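Local coordinates for protein putative metal-dependent phosphoesterase (Bifidobacterium adolescentis, PDB 3O0F) that hydrolyses phosphoester bonds at a site holding iron and zinc ions, binds AMP, and may act as a 5'-3' exonuclease on nucleic acids, at residues A[97-100]-A[101-104]; A[220-224]-A[225-229]. One frame throughout, in Å; residues are numbered along the deposited sequence.

Interaction 1. Residues A[97-100]-A[101-104]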
ATOM      1  N   GLU A  97     -20.133   1.359   4.202  0.50 18.39           N
ATOM      2  CA  GLU A  97     -20.652   0.557   3.075  0.50 20.30           C
ATOM      3  C   GLU A  97     -20.039   0.962   1.725  0.50 20.49           C
ATOM      4  O   GLU A  97     -19.842   0.100   0.864  0.50 19.61           O
ATOM      5  CB  GLU A  97     -22.212   0.628   3.027  0.50 22.12           C
ATOM      6  CG  GLU A  97     -22.925  -0.175   1.873  0.50 26.93           C
ATOM      7  CD  GLU A  97     -24.475  -0.004   1.852  0.50 34.68           C
ATOM      8  OE1 GLU A  97     -25.140  -0.524   2.778  0.50 37.65           O
ATOM      9  OE2 GLU A  97     -25.039   0.640   0.914  0.50 32.60           O
ATOM     10  N   HIS A  98     -19.754   2.258   1.528  1.00 17.96           N
ATOM     11  CA  HIS A  98     -19.148   2.744   0.278  1.00 17.78           C
ATOM     12  C   HIS A  98     -17.720   2.220   0.162  1.00 19.34           C
ATOM     13  O   HIS A  98     -17.314   1.660  -0.869  1.00 20.24           O
ATOM     14  CB  HIS A  98     -19.213   4.292   0.243  1.00 21.33           C
ATOM     15  CG  HIS A  98     -18.596   4.943  -0.965  1.00 24.89           C
ATOM     16  ND1 HIS A  98     -18.284   4.258  -2.123  1.00 36.19           N
ATOM     17  CD2 HIS A  98     -18.306   6.246  -1.220  1.00 30.91           C
ATOM     18  CE1 HIS A  98     -17.774   5.094  -3.010  1.00 23.93           C
ATOM     19  NE2 HIS A  98     -17.794   6.309  -2.498  1.00 34.28           N
ATOM     20  N   ILE A  99     -16.945   2.355   1.227  1.00 18.37           N
ATOM     21  CA  ILE A  99     -15.551   1.951   1.115  1.00 17.71           C
ATOM     22  C   ILE A  99     -15.487   0.418   1.037  1.00 15.72           C
ATOM     23  O   ILE A  99     -14.760  -0.131   0.223  1.00 16.62           O
ATOM     24  CB  ILE A  99     -14.660   2.688   2.186  1.00 16.94           C
ATOM     25  CG1 ILE A  99     -13.285   3.015   1.579  1.00 25.46           C
ATOM     26  CG2 ILE A  99     -14.623   1.978   3.511  1.00 18.20           C
ATOM     27  CD1 ILE A  99     -12.467   3.977   2.365  1.00 29.38           C
ATOM     28  N   SER A 100     -16.329  -0.268   1.787  1.00 15.51           N
ATOM     29  CA  SER A 100     -16.384  -1.738   1.743  1.00 21.45           C
ATOM     30  C   SER A 100     -16.686  -2.307   0.379  1.00 19.37           C
ATOM     31  O   SER A 100     -16.022  -3.257  -0.051  1.00 21.87           O
ATOM     32  CB  SER A 100     -17.427  -2.300   2.725  1.00 23.43           C
ATOM     33  OG  SER A 100     -16.888  -2.263   4.011  1.00 33.26           O
ATOM     34  N   SER A 101     -17.676  -1.743  -0.298  1.00 18.86           N
ATOM     35  CA  SER A 101     -18.045  -2.255  -1.588  1.00 19.62           C
ATOM     36  C   SER A 101     -17.006  -1.857  -2.648  1.00 18.50           C
ATOM     37  O   SER A 101     -16.749  -2.605  -3.565  1.00 15.56           O
ATOM     38  CB  SER A 101     -19.445  -1.794  -1.945  1.00 22.89           C
ATOM     39  OG  SER A 101     -19.389  -0.512  -2.486  1.00 29.68           O
HETATM   40  N   MSE A 102     -16.397  -0.684  -2.521  1.00 17.47           N
HETATM   41  CA  MSE A 102     -15.318  -0.320  -3.437  1.00 19.28           C
HETATM   42  C   MSE A 102     -14.123  -1.295  -3.336  1.00 16.83           C
HETATM   43  O   MSE A 102     -13.543  -1.696  -4.357  1.00 17.81           O
HETATM   44  CB  MSE A 102     -14.818   1.054  -3.100  1.00 20.15           C
HETATM   45  CG  MSE A 102     -13.689   1.491  -3.996  1.00 29.05           C
HETATM   46 SE   MSE A 102     -13.256   3.348  -3.632  0.75 47.87          SE
HETATM   47  CE  MSE A 102     -12.027   3.076  -2.216  1.00 21.53           C
ATOM     48  N   PHE A 103     -13.745  -1.654  -2.113  1.00 15.77           N
ATOM     49  CA  PHE A 103     -12.721  -2.713  -1.942  1.00 17.78           C
ATOM     50  C   PHE A 103     -13.133  -4.067  -2.506  1.00 19.54           C
ATOM     51  O   PHE A 103     -12.305  -4.749  -3.110  1.00 21.65           O
ATOM     52  CB  PHE A 103     -12.305  -2.922  -0.504  1.00 17.18           C
ATOM     53  CG  PHE A 103     -11.675  -1.720   0.158  1.00 20.55           C
ATOM     54  CD1 PHE A 103     -11.117  -0.693  -0.569  1.00 21.52           C
ATOM     55  CD2 PHE A 103     -11.601  -1.669   1.536  1.00 22.46           C
ATOM     56  CE1 PHE A 103     -10.541   0.388   0.063  1.00 18.35           C
ATOM     57  CE2 PHE A 103     -11.029  -0.603   2.173  1.00 21.84           C
ATOM     58  CZ  PHE A 103     -10.484   0.422   1.440  1.00 20.01           C
ATOM     59  N   ALA A 104     -14.378  -4.476  -2.291  1.00 21.65           N
ATOM     60  CA  ALA A 104     -14.841  -5.776  -2.768  1.00 22.66           C
ATOM     61  C   ALA A 104     -14.757  -5.777  -4.289  1.00 22.68           C
ATOM     62  O   ALA A 104     -14.317  -6.763  -4.881  1.00 23.11           O
ATOM     63  CB  ALA A 104     -16.297  -6.097  -2.300  1.00 21.36           C
TER
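Ile99 O takes the backbone N of Phe103 at 3.0 Å in a bond that is almost straight (172° at the hydrogen) and runs nearly along the C=O axis. The same oxygen also lies over one face of the Phe103 ring, displaced toward its rim, and is 3.5 Å from Phe103 CG. A first torsion of -61° sets CG of Phe103 beside its own N and anti to its carbonyl carbon, which folds the ring back along the preceding turn. Ile99 CG1 stands above the far end of that same face, 3.8 Å from Phe103 CZ, so a carbonyl oxygen and an aliphatic branch cover it jointly, the two side chains lying side by side and pointing the same way. The geometry is that of the opening turns of helix 97-124 of the PHP domain: Met102 N to His98 O and Ala104 N to Ser100 O repeat the i to i+4 bond at 3.0 Å each, and Asn96 precedes them, its OD1 accepting from Ile99 N and its O bonding Ser100 OG. Met102, a selenomethionine, extends with CG anti to its N and bends at the third torsion (87°), which carries CE across Ile99 to within 4.0 Å of CG1. Beyond the segment, Phe103 packs on Thr74 and Ile76, the neighbours in strand 70-80 of the iron ligand Glu75, while Ile99 and Met102 reach Val192 and Val188 of helix 185-194. With an alanine in place of Phe103 the ring is gone, which would probably leave Ile99 CG1 without its aromatic partner and open a gap toward Thr74 and Ile76. On the outer side, Ser101 N donates to Glu97 O at 3.1 Å.

Interaction 2. Residues A[220-224]-A[225-229]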
ATOM      1  N   ASP A 220      -3.416  19.352  -6.994  1.00 17.16           N
ATOM      2  CA  ASP A 220      -4.273  20.426  -6.516  1.00 18.71           C
ATOM      3  C   ASP A 220      -5.722  19.996  -6.474  1.00 17.32           C
ATOM      4  O   ASP A 220      -6.377  20.265  -5.489  1.00 19.52           O
ATOM      5  CB  ASP A 220      -4.143  21.695  -7.345  1.00 20.74           C
ATOM      6  CG  ASP A 220      -2.831  22.434  -7.079  1.00 32.84           C
ATOM      7  OD1 ASP A 220      -2.201  22.219  -6.015  1.00 34.36           O
ATOM      8  OD2 ASP A 220      -2.434  23.238  -7.947  1.00 37.99           O
ATOM      9  N   ALA A 221      -6.170  19.274  -7.497  1.00 17.91           N
ATOM     10  CA  ALA A 221      -7.540  18.768  -7.567  1.00 19.35           C
ATOM     11  C   ALA A 221      -7.835  17.723  -6.489  1.00 21.66           C
ATOM     12  O   ALA A 221      -8.946  17.689  -5.900  1.00 17.60           O
ATOM     13  CB  ALA A 221      -7.841  18.247  -8.950  1.00 17.52           C
HETATM   14  N   MSE A 222      -6.846  16.887  -6.190  1.00 17.59           N
HETATM   15  CA  MSE A 222      -6.951  15.980  -5.012  1.00 20.83           C
HETATM   16  C   MSE A 222      -6.964  16.711  -3.669  1.00 17.53           C
HETATM   17  O   MSE A 222      -7.759  16.349  -2.774  1.00 17.24           O
HETATM   18  CB  MSE A 222      -5.842  14.947  -5.019  1.00 17.86           C
HETATM   19  CG  MSE A 222      -5.993  13.980  -6.157  1.00 22.43           C
HETATM   20 SE   MSE A 222      -4.302  13.067  -6.474  0.75 49.31          SE
HETATM   21  CE  MSE A 222      -4.167  11.946  -4.924  1.00 30.11           C
ATOM     22  N   ILE A 223      -6.129  17.751  -3.532  1.00 16.38           N
ATOM     23  CA  ILE A 223      -6.161  18.598  -2.341  1.00 17.67           C
ATOM     24  C   ILE A 223      -7.576  19.201  -2.182  1.00 21.56           C
ATOM     25  O   ILE A 223      -8.144  19.154  -1.088  1.00 21.82           O
ATOM     26  CB  ILE A 223      -5.055  19.694  -2.362  1.00 19.25           C
ATOM     27  CG1 ILE A 223      -3.647  19.065  -2.209  1.00 20.66           C
ATOM     28  CG2 ILE A 223      -5.294  20.778  -1.293  1.00 18.89           C
ATOM     29  CD1 ILE A 223      -2.439  20.030  -2.585  1.00 13.24           C
ATOM     30  N   ALA A 224      -8.147  19.748  -3.266  1.00 22.23           N
ATOM     31  CA  ALA A 224      -9.535  20.272  -3.236  1.00 22.30           C
ATOM     32  C   ALA A 224     -10.577  19.185  -2.888  1.00 21.52           C
ATOM     33  O   ALA A 224     -11.588  19.503  -2.318  1.00 23.08           O
ATOM     34  CB  ALA A 224      -9.890  20.946  -4.581  1.00 20.76           C
ATOM     35  N   ASP A 225     -10.341  17.925  -3.264  1.00 23.60           N
ATOM     36  CA  ASP A 225     -11.235  16.798  -2.943  1.00 25.26           C
ATOM     37  C   ASP A 225     -11.231  16.433  -1.445  1.00 22.25           C
ATOM     38  O   ASP A 225     -12.138  15.741  -1.004  1.00 23.57           O
ATOM     39  CB  ASP A 225     -10.827  15.519  -3.683  1.00 26.59           C
ATOM     40  CG  ASP A 225     -10.977  15.592  -5.208  1.00 41.46           C
ATOM     41  OD1 ASP A 225     -11.768  16.426  -5.734  1.00 43.28           O
ATOM     42  OD2 ASP A 225     -10.269  14.767  -5.874  1.00 44.46           O
ATOM     43  N   GLY A 226     -10.201  16.873  -0.706  1.00 20.94           N
ATOM     44  CA  GLY A 226      -9.950  16.501   0.710  1.00 22.30           C
ATOM     45  C   GLY A 226      -8.654  15.725   1.037  1.00 19.20           C
ATOM     46  O   GLY A 226      -8.530  15.193   2.122  1.00 17.47           O
ATOM     47  N   LEU A 227      -7.672  15.666   0.130  1.00 18.20           N
ATOM     48  CA  LEU A 227      -6.393  14.968   0.410  1.00 13.15           C
ATOM     49  C   LEU A 227      -5.736  15.520   1.657  1.00 14.84           C
ATOM     50  O   LEU A 227      -5.549  16.726   1.794  1.00 16.04           O
ATOM     51  CB  LEU A 227      -5.427  15.039  -0.786  1.00 12.78           C
ATOM     52  CG  LEU A 227      -4.100  14.287  -0.628  1.00 12.70           C
ATOM     53  CD1 LEU A 227      -4.314  12.749  -0.732  1.00 13.18           C
ATOM     54  CD2 LEU A 227      -3.092  14.762  -1.715  1.00 14.95           C
ATOM     55  N   ASP A 228      -5.368  14.646   2.588  1.00 12.03           N
ATOM     56  CA  ASP A 228      -4.777  15.116   3.833  1.00 12.57           C
ATOM     57  C   ASP A 228      -3.261  15.273   3.753  1.00 14.50           C
ATOM     58  O   ASP A 228      -2.685  16.076   4.481  1.00 13.72           O
ATOM     59  CB  ASP A 228      -5.112  14.155   4.959  1.00 13.25           C
ATOM     60  CG  ASP A 228      -6.585  14.127   5.280  1.00 16.06           C
ATOM     61  OD1 ASP A 228      -7.000  15.002   6.055  1.00 25.67           O
ATOM     62  OD2 ASP A 228      -7.300  13.206   4.784  1.00 17.52           O
ATOM     63  N   GLY A 229      -2.597  14.439   2.944  1.00 13.14           N
ATOM     64  CA  GLY A 229      -1.133  14.367   2.995  1.00 13.99           C
ATOM     65  C   GLY A 229      -0.436  13.723   1.811  1.00 12.05           C
ATOM     66  O   GLY A 229      -1.063  13.168   0.921  1.00 13.69           O
TER
HETATM   67  O   HOH W   1      -7.008  19.013   1.339  1.00 29.36           O
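The carboxylate of Asp225 lies with one face against Ala221 O, which sits almost directly above CG at 3.0 Å; Met222 CA is on that same side, 3.6 Å from Asp225 OD2. Two acceptors meet here, so the oxygens share no proton; the hydrogen bond to Ala221 O comes instead from Asp225 N. OD2 has its polar partner in His186 ND1 of helix 185-194, the helix whose Ile189 packs against both Asp225 and Met222. The chain then leaves helix 216-225 through a Schellman motif. Gly226 takes a positive phi of 117°, at which a CB would collide with the carbonyl oxygen of Asp225. Gly226 N donates to Ile223 O, approaching well above the carbonyl plane, and Leu227 N reaches back to Met222 O at 3.0 Å. Leu227 CB rests 3.3 Å from that same Met222 O and 4.3 Å from CB of Met222, a selenomethionine; this is the apolar contact between the last turn and the residue after the glycine that usually accompanies the motif. With its CG anti to the backbone N, the Leu227 side chain touches Met87 of strand 83-90, on which Met222 also packs. A water donates to Ile223 O at 2.7 Å and to Leu227 O at 2.8 Å, giving Ile223 O a second donor. Chemically, a carboxylate pressed on a carbonyl oxygen near a helix C-terminus probably sits in a negative electrostatic potential, which would tend to raise its proton affinity, and the hydrogen bond with His186 ND1 is likely to counter that shift.

Each interaction lies at one end of a helix: interaction 1 opens 97-124, interaction 2 closes 216-225 before strand 229-233. They do not touch, nearest atoms being about 11 Å apart, yet both lean on helix 185-194. In interaction 1 Ile99, Met102 and Phe103 are buried while Glu97, His98 and Ala104 are exposed; in interaction 2 Met222 and Leu227 are buried and Ala224 exposed. Regular i to i+4 bonds and an aromatic-aliphatic pairing define interaction 1, whose inner face turns to strand 70-80. Interaction 2 keeps one such bond, then changes to the two bonds of the Schellman motif, with a bridging water and a glycine, its apolar side chains divided between strand 83-90 and helix 239-252.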